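Local coordinates for protein putative oxidoreductase FAD-binding subunit (Sulfolobus tokodaii, PDB 4ZOH) that binds FAD as the flavin-carrying subunit of a putative molybdopterin-type oxidoreductase complex, in which the flavin probably takes part in electron transfer, at residues S35-P38 with M39-R43; K178-R181 with R182-D185. All coordinates share one frame; numbering follows the deposited sequence.

Interaction 1: residues S35-P38 with M39-R43; sequences SLIP and MLKLR. With FAD (flavin-adenine dinucleotide), chain H.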
# COMPACT_ATOMS: atom_id res chain seq x y z
N SER B 35 33.08 0.07 14.41
CA SER B 35 33.51 1.41 14.65
C SER B 35 33.55 2.15 13.33
O SER B 35 33.13 3.30 13.28
CB SER B 35 34.88 1.45 15.38
OG SER B 35 34.71 1.06 16.74
N LEU B 36 34.01 1.49 12.26
CA LEU B 36 34.00 2.15 10.94
C LEU B 36 32.56 2.52 10.46
O LEU B 36 32.29 3.65 10.08
CB LEU B 36 34.75 1.32 9.92
CG LEU B 36 34.89 1.83 8.47
CD1 LEU B 36 35.77 3.07 8.30
CD2 LEU B 36 35.44 0.64 7.66
N ILE B 37 31.63 1.58 10.52
CA ILE B 37 30.30 1.84 9.94
C ILE B 37 29.56 2.93 10.73
O ILE B 37 29.01 3.84 10.11
CB ILE B 37 29.50 0.56 9.68
CG1 ILE B 37 30.17 -0.19 8.52
CG2 ILE B 37 28.08 0.88 9.23
CD1 ILE B 37 29.76 -1.66 8.42
N PRO B 38 29.59 2.88 12.08
CA PRO B 38 28.94 3.96 12.84
C PRO B 38 29.51 5.36 12.46
O PRO B 38 28.75 6.32 12.39
CB PRO B 38 29.23 3.57 14.32
CG PRO B 38 29.38 2.05 14.25
CD PRO B 38 30.10 1.80 12.98
N MET B 39 30.81 5.44 12.22
CA MET B 39 31.48 6.68 11.78
C MET B 39 31.07 7.09 10.34
O MET B 39 30.89 8.29 10.07
CB MET B 39 33.00 6.55 11.85
CG MET B 39 33.64 6.66 13.25
SD MET B 39 35.47 6.74 13.21
CE MET B 39 35.82 8.27 12.36
N LEU B 40 30.94 6.11 9.42
CA LEU B 40 30.36 6.40 8.07
C LEU B 40 28.98 6.97 8.23
O LEU B 40 28.69 8.04 7.69
CB LEU B 40 30.34 5.18 7.16
CG LEU B 40 31.78 4.73 6.84
CD1 LEU B 40 31.80 3.26 6.37
CD2 LEU B 40 32.48 5.66 5.86
N LYS B 41 28.16 6.30 9.01
CA LYS B 41 26.77 6.75 9.22
C LYS B 41 26.60 8.19 9.77
O LYS B 41 25.54 8.84 9.52
CB LYS B 41 26.06 5.74 10.09
CG LYS B 41 26.02 4.34 9.46
CD LYS B 41 24.73 3.75 9.94
CE LYS B 41 24.91 2.98 11.18
NZ LYS B 41 23.54 2.83 11.73
N LEU B 42 27.60 8.69 10.52
CA LEU B 42 27.50 10.06 11.04
C LEU B 42 28.27 11.02 10.16
O LEU B 42 28.36 12.25 10.47
CB LEU B 42 28.07 10.15 12.47
CG LEU B 42 27.22 9.46 13.55
CD1 LEU B 42 28.11 9.26 14.76
CD2 LEU B 42 25.88 10.13 13.89
N ARG B 43 28.90 10.45 9.14
CA ARG B 43 29.67 11.17 8.14
C ARG B 43 30.87 11.90 8.75
O ARG B 43 31.26 12.99 8.32
CB ARG B 43 28.77 12.07 7.27
CG ARG B 43 27.77 11.25 6.43
CD ARG B 43 27.07 12.06 5.37
NE ARG B 43 25.96 11.25 4.86
CZ ARG B 43 25.33 11.45 3.70
NH1 ARG B 43 25.69 12.46 2.90
NH2 ARG B 43 24.35 10.64 3.36
PA FAD H . 36.11 -1.74 12.11
O1A FAD H . 34.99 -0.85 12.52
O2A FAD H . 36.01 -2.62 10.94
O5B FAD H . 37.39 -0.87 11.87
C5B FAD H . 37.76 0.16 12.83
C4B FAD H . 39.11 0.91 12.31
O4B FAD H . 40.24 -0.03 12.09
C3B FAD H . 38.83 1.47 10.92
O3B FAD H . 39.47 2.72 10.80
C2B FAD H . 39.38 0.42 9.93
O2B FAD H . 39.76 0.94 8.65
C1B FAD H . 40.61 -0.05 10.63
N9A FAD H . 40.96 -1.47 10.67
C8A FAD H . 40.19 -2.52 10.93
N7A FAD H . 40.95 -3.64 10.95
C5A FAD H . 42.23 -3.26 10.70
C6A FAD H . 43.45 -3.95 10.62
N6A FAD H . 43.44 -5.27 10.82
N1A FAD H . 44.58 -3.27 10.33
C2A FAD H . 44.59 -1.92 10.20
N3A FAD H . 43.44 -1.24 10.27
C4A FAD H . 42.24 -1.88 10.52
N1 FAD H . 34.46 -1.21 22.19
C2 FAD H . 34.98 -1.34 23.47
O2 FAD H . 36.19 -1.45 23.61
N3 FAD H . 34.17 -1.36 24.56
C4 FAD H . 32.83 -1.22 24.43
O4 FAD H . 32.14 -1.29 25.45
C4X FAD H . 32.28 -1.06 23.14
N5 FAD H . 30.92 -0.93 23.01
C5X FAD H . 30.38 -0.74 21.70
C6 FAD H . 29.01 -0.54 21.58
C7 FAD H . 28.44 -0.39 20.31
C7M FAD H . 26.90 -0.18 20.26
C8 FAD H . 29.25 -0.39 19.16
C8M FAD H . 28.70 -0.19 17.73
C9 FAD H . 30.65 -0.53 19.28
C9A FAD H . 31.21 -0.73 20.55
N10 FAD H . 32.60 -0.88 20.72
C10 FAD H . 33.10 -1.05 22.03
C1' FAD H . 33.53 -0.87 19.60
C2' FAD H . 33.71 -2.28 19.01
O2' FAD H . 34.51 -3.05 19.93
C3' FAD H . 34.33 -2.26 17.58
O3' FAD H . 34.11 -3.58 17.06
C4' FAD H . 35.82 -1.97 17.57
O4' FAD H . 36.04 -0.76 18.28
C5' FAD H . 36.37 -1.84 16.14
O5' FAD H . 36.61 -3.20 15.68
P FAD H . 35.99 -3.69 14.32
O1P FAD H . 36.61 -5.01 13.98
O2P FAD H . 34.51 -3.63 14.37
O3P FAD H . 36.62 -2.58 13.39
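O1A of the FAD pyrophosphate is gripped by two consecutive backbone amides: that of Ser35 and that of Leu36, whose side chain packs on Leu40 one turn later. The Leu36 N to FAD O1A bond is 2.6 Å long and almost straight (176°), and Ser35 N reaches the same oxygen at 2.8 Å. This is the amino-terminal end of helix 36-41, the helix of the beta-alpha-beta unit formed with strands 28-30 and 49-52, so the helix dipole probably adds to the attraction for the phosphate. Ser35 holds the N-cap position but makes no capping bond with its side chain. Its OG, anti to the carbonyl carbon (chi1 -73°), instead forms a 2.7 Å hydrogen bond with FAD O4' on the ribityl chain, and either hydroxyl could be the donor.

Behind this phosphate grip the turn is closed by regular helical bonds, of which Lys41 N to Ile37 O is the straighter and Leu40 N to Leu36 O its neighbour. The leucine pair crosses at a slant, with Leu36 CG 4.0 Å from Leu40 CD1, while Leu36 and Ile37 also touch Leu30 of strand 28-30. Lys41 packs more closely: its CG lies 3.1 Å from Ile37 O, and bends at chi2 and chi3 then lead NZ away to weak hydrogen bonds with the backbone of another protein chain. The helix ends in a Schellman motif, where Arg43 turns to a positive phi of 62° and its N donates to Leu40 O at 2.8 Å.

Interaction 2: residues K178-R181 with R182-D185; sequences KLER and RAGD. With FAD (flavin-adenine dinucleotide), chain H.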
# COMPACT_ATOMS: atom_id res chain seq x y z
N LYS B 178 35.13 -3.01 35.09
CA LYS B 178 34.64 -2.06 34.15
C LYS B 178 33.56 -1.28 34.83
O LYS B 178 32.55 -1.83 35.20
CB LYS B 178 34.10 -2.76 32.91
CG LYS B 178 33.78 -1.81 31.78
CD LYS B 178 33.25 -2.50 30.54
CE LYS B 178 32.87 -1.45 29.50
NZ LYS B 178 32.72 -2.00 28.14
N LEU B 179 33.77 0.02 34.97
CA LEU B 179 32.69 0.86 35.50
C LEU B 179 31.85 1.39 34.33
O LEU B 179 32.42 1.94 33.32
CB LEU B 179 33.26 2.02 36.35
CG LEU B 179 32.29 3.09 36.88
CD1 LEU B 179 31.21 2.56 37.79
CD2 LEU B 179 33.09 4.18 37.59
N GLU B 180 30.53 1.25 34.48
CA GLU B 180 29.57 1.60 33.42
C GLU B 180 28.21 1.99 34.00
O GLU B 180 27.69 1.40 34.95
CB GLU B 180 29.38 0.46 32.41
CG GLU B 180 28.91 -0.85 33.03
CD GLU B 180 29.01 -2.04 32.11
OE1 GLU B 180 29.84 -2.09 31.21
OE2 GLU B 180 28.22 -2.96 32.30
N ARG B 181 27.61 2.97 33.36
CA ARG B 181 26.28 3.35 33.76
C ARG B 181 25.26 2.31 33.36
O ARG B 181 24.34 2.03 34.14
CB ARG B 181 25.95 4.69 33.14
CG ARG B 181 24.69 5.29 33.72
CD ARG B 181 24.70 6.79 33.44
NE ARG B 181 25.02 7.07 32.02
CZ ARG B 181 24.97 8.28 31.47
NH1 ARG B 181 24.62 9.37 32.21
NH2 ARG B 181 25.26 8.41 30.19
N ARG B 182 25.42 1.72 32.17
CA ARG B 182 24.49 0.72 31.68
C ARG B 182 25.26 -0.37 30.99
O ARG B 182 26.30 -0.10 30.37
CB ARG B 182 23.51 1.34 30.65
CG ARG B 182 22.40 2.20 31.24
CD ARG B 182 21.54 2.72 30.09
NE ARG B 182 22.46 3.19 29.04
CZ ARG B 182 22.25 3.13 27.73
NH1 ARG B 182 21.07 2.69 27.24
NH2 ARG B 182 23.25 3.54 26.92
N ALA B 183 24.73 -1.59 31.08
CA ALA B 183 25.28 -2.77 30.35
C ALA B 183 25.30 -2.37 28.89
O ALA B 183 24.41 -1.62 28.44
CB ALA B 183 24.42 -4.03 30.60
N GLY B 184 26.39 -2.72 28.20
CA GLY B 184 26.57 -2.31 26.84
C GLY B 184 27.41 -1.07 26.58
O GLY B 184 27.93 -0.92 25.49
N ASP B 185 27.57 -0.18 27.57
CA ASP B 185 28.30 1.09 27.36
C ASP B 185 29.81 0.81 27.28
O ASP B 185 30.26 -0.25 27.78
CB ASP B 185 28.11 2.04 28.55
CG ASP B 185 26.68 2.50 28.77
OD1 ASP B 185 25.79 2.28 27.91
OD2 ASP B 185 26.45 3.11 29.85
PA FAD H . 36.11 -1.74 12.11
O1A FAD H . 34.99 -0.85 12.52
O2A FAD H . 36.01 -2.62 10.94
O5B FAD H . 37.39 -0.87 11.87
C5B FAD H . 37.76 0.16 12.83
C4B FAD H . 39.11 0.91 12.31
O4B FAD H . 40.24 -0.03 12.09
C3B FAD H . 38.83 1.47 10.92
O3B FAD H . 39.47 2.72 10.80
C2B FAD H . 39.38 0.42 9.93
O2B FAD H . 39.76 0.94 8.65
C1B FAD H . 40.61 -0.05 10.63
N9A FAD H . 40.96 -1.47 10.67
C8A FAD H . 40.19 -2.52 10.93
N7A FAD H . 40.95 -3.64 10.95
C5A FAD H . 42.23 -3.26 10.70
C6A FAD H . 43.45 -3.95 10.62
N6A FAD H . 43.44 -5.27 10.82
N1A FAD H . 44.58 -3.27 10.33
C2A FAD H . 44.59 -1.92 10.20
N3A FAD H . 43.44 -1.24 10.27
C4A FAD H . 42.24 -1.88 10.52
N1 FAD H . 34.46 -1.21 22.19
C2 FAD H . 34.98 -1.34 23.47
O2 FAD H . 36.19 -1.45 23.61
N3 FAD H . 34.17 -1.36 24.56
C4 FAD H . 32.83 -1.22 24.43
O4 FAD H . 32.14 -1.29 25.45
C4X FAD H . 32.28 -1.06 23.14
N5 FAD H . 30.92 -0.93 23.01
C5X FAD H . 30.38 -0.74 21.70
C6 FAD H . 29.01 -0.54 21.58
C7 FAD H . 28.44 -0.39 20.31
C7M FAD H . 26.90 -0.18 20.26
C8 FAD H . 29.25 -0.39 19.16
C8M FAD H . 28.70 -0.19 17.73
C9 FAD H . 30.65 -0.53 19.28
C9A FAD H . 31.21 -0.73 20.55
N10 FAD H . 32.60 -0.88 20.72
C10 FAD H . 33.10 -1.05 22.03
C1' FAD H . 33.53 -0.87 19.60
C2' FAD H . 33.71 -2.28 19.01
O2' FAD H . 34.51 -3.05 19.93
C3' FAD H . 34.33 -2.26 17.58
O3' FAD H . 34.11 -3.58 17.06
C4' FAD H . 35.82 -1.97 17.57
O4' FAD H . 36.04 -0.76 18.28
C5' FAD H . 36.37 -1.84 16.14
O5' FAD H . 36.61 -3.20 15.68
P FAD H . 35.99 -3.69 14.32
O1P FAD H . 36.61 -5.01 13.98
O2P FAD H . 34.51 -3.63 14.37
O3P FAD H . 36.62 -2.58 13.39
O HOH W 1 29.61 -2.70 28.39
O HOH W 2 24.68 5.01 30.03
O HOH W 3 28.59 4.25 31.12
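Lys178 NZ reaches across to the backbone carbonyl of Asp185, 3.0 Å from its O, approaching in the carbonyl plane, and also donates to FAD O4 at 2.8 Å. An extended chain, with CG anti to the backbone N (chi1 -170°), carries the ammonium there, where it also forms a salt bridge with Asp118 and a hydrogen bond with Asn94 O. With a leucine here, flavin O4 and the Asp185 carbonyl would probably lose their shared donor, and Asp118 its cationic mate.

The tightly held part of the contact is the Asp185 carboxylate. Arg182 N donates to Asp185 OD2 at 2.9 Å from above the carboxylate plane (58° out of it), while Arg182 NH2 forms a 3.0 Å salt bridge with Asp185 OD1. Both oxygens are thus tied to one residue, which should limit rotation of the group. Arg182 NH1 bonds the backbone of another protein chain.

The looser side, by contrast, relies on water. Asp185 OD2 accepts from two waters: one also takes the Arg181 N-H, the other the NE groups of both Arg181 and Arg182. The Arg181 side chain itself approaches the carboxylate only through CB, 3.7 Å from Asp185 OD2. Glu180 OE2 rests 3.5 Å from Ala183 CA.

Asp185 N to Arg182 O, 3.1 Å, closes a type II beta turn with Gly184 (phi 96°) at the third position, where such turns commonly have glycine. It belongs to the loop between adjacent antiparallel strands 173-179 and 189-198, which brings Lys178, Gly184 and Asp185 into the FAD pocket.

Overall arrangement
Both contacts are local, and FAD is what they share: their centres lie 22 Å apart and their nearest atoms about 11 Å apart, without touching. Interaction 1, the more buried, belongs to the FAD-binding domain and meets the pyrophosphate, ribityl chain and flavin methyl edge. Interaction 2, in the CO dehydrogenase flavoprotein C-terminal domain and only partly buried, reaches the carbonyl side of the flavin. Their chemistry follows this placement. Residues 35-43 use helical amides and apolar side chains, whereas residues 178-185 use charged groups, ordered waters and a turn after strand 173-179, outermost in its sheet within this chain. Other protein chains of the assembly approach both contacts.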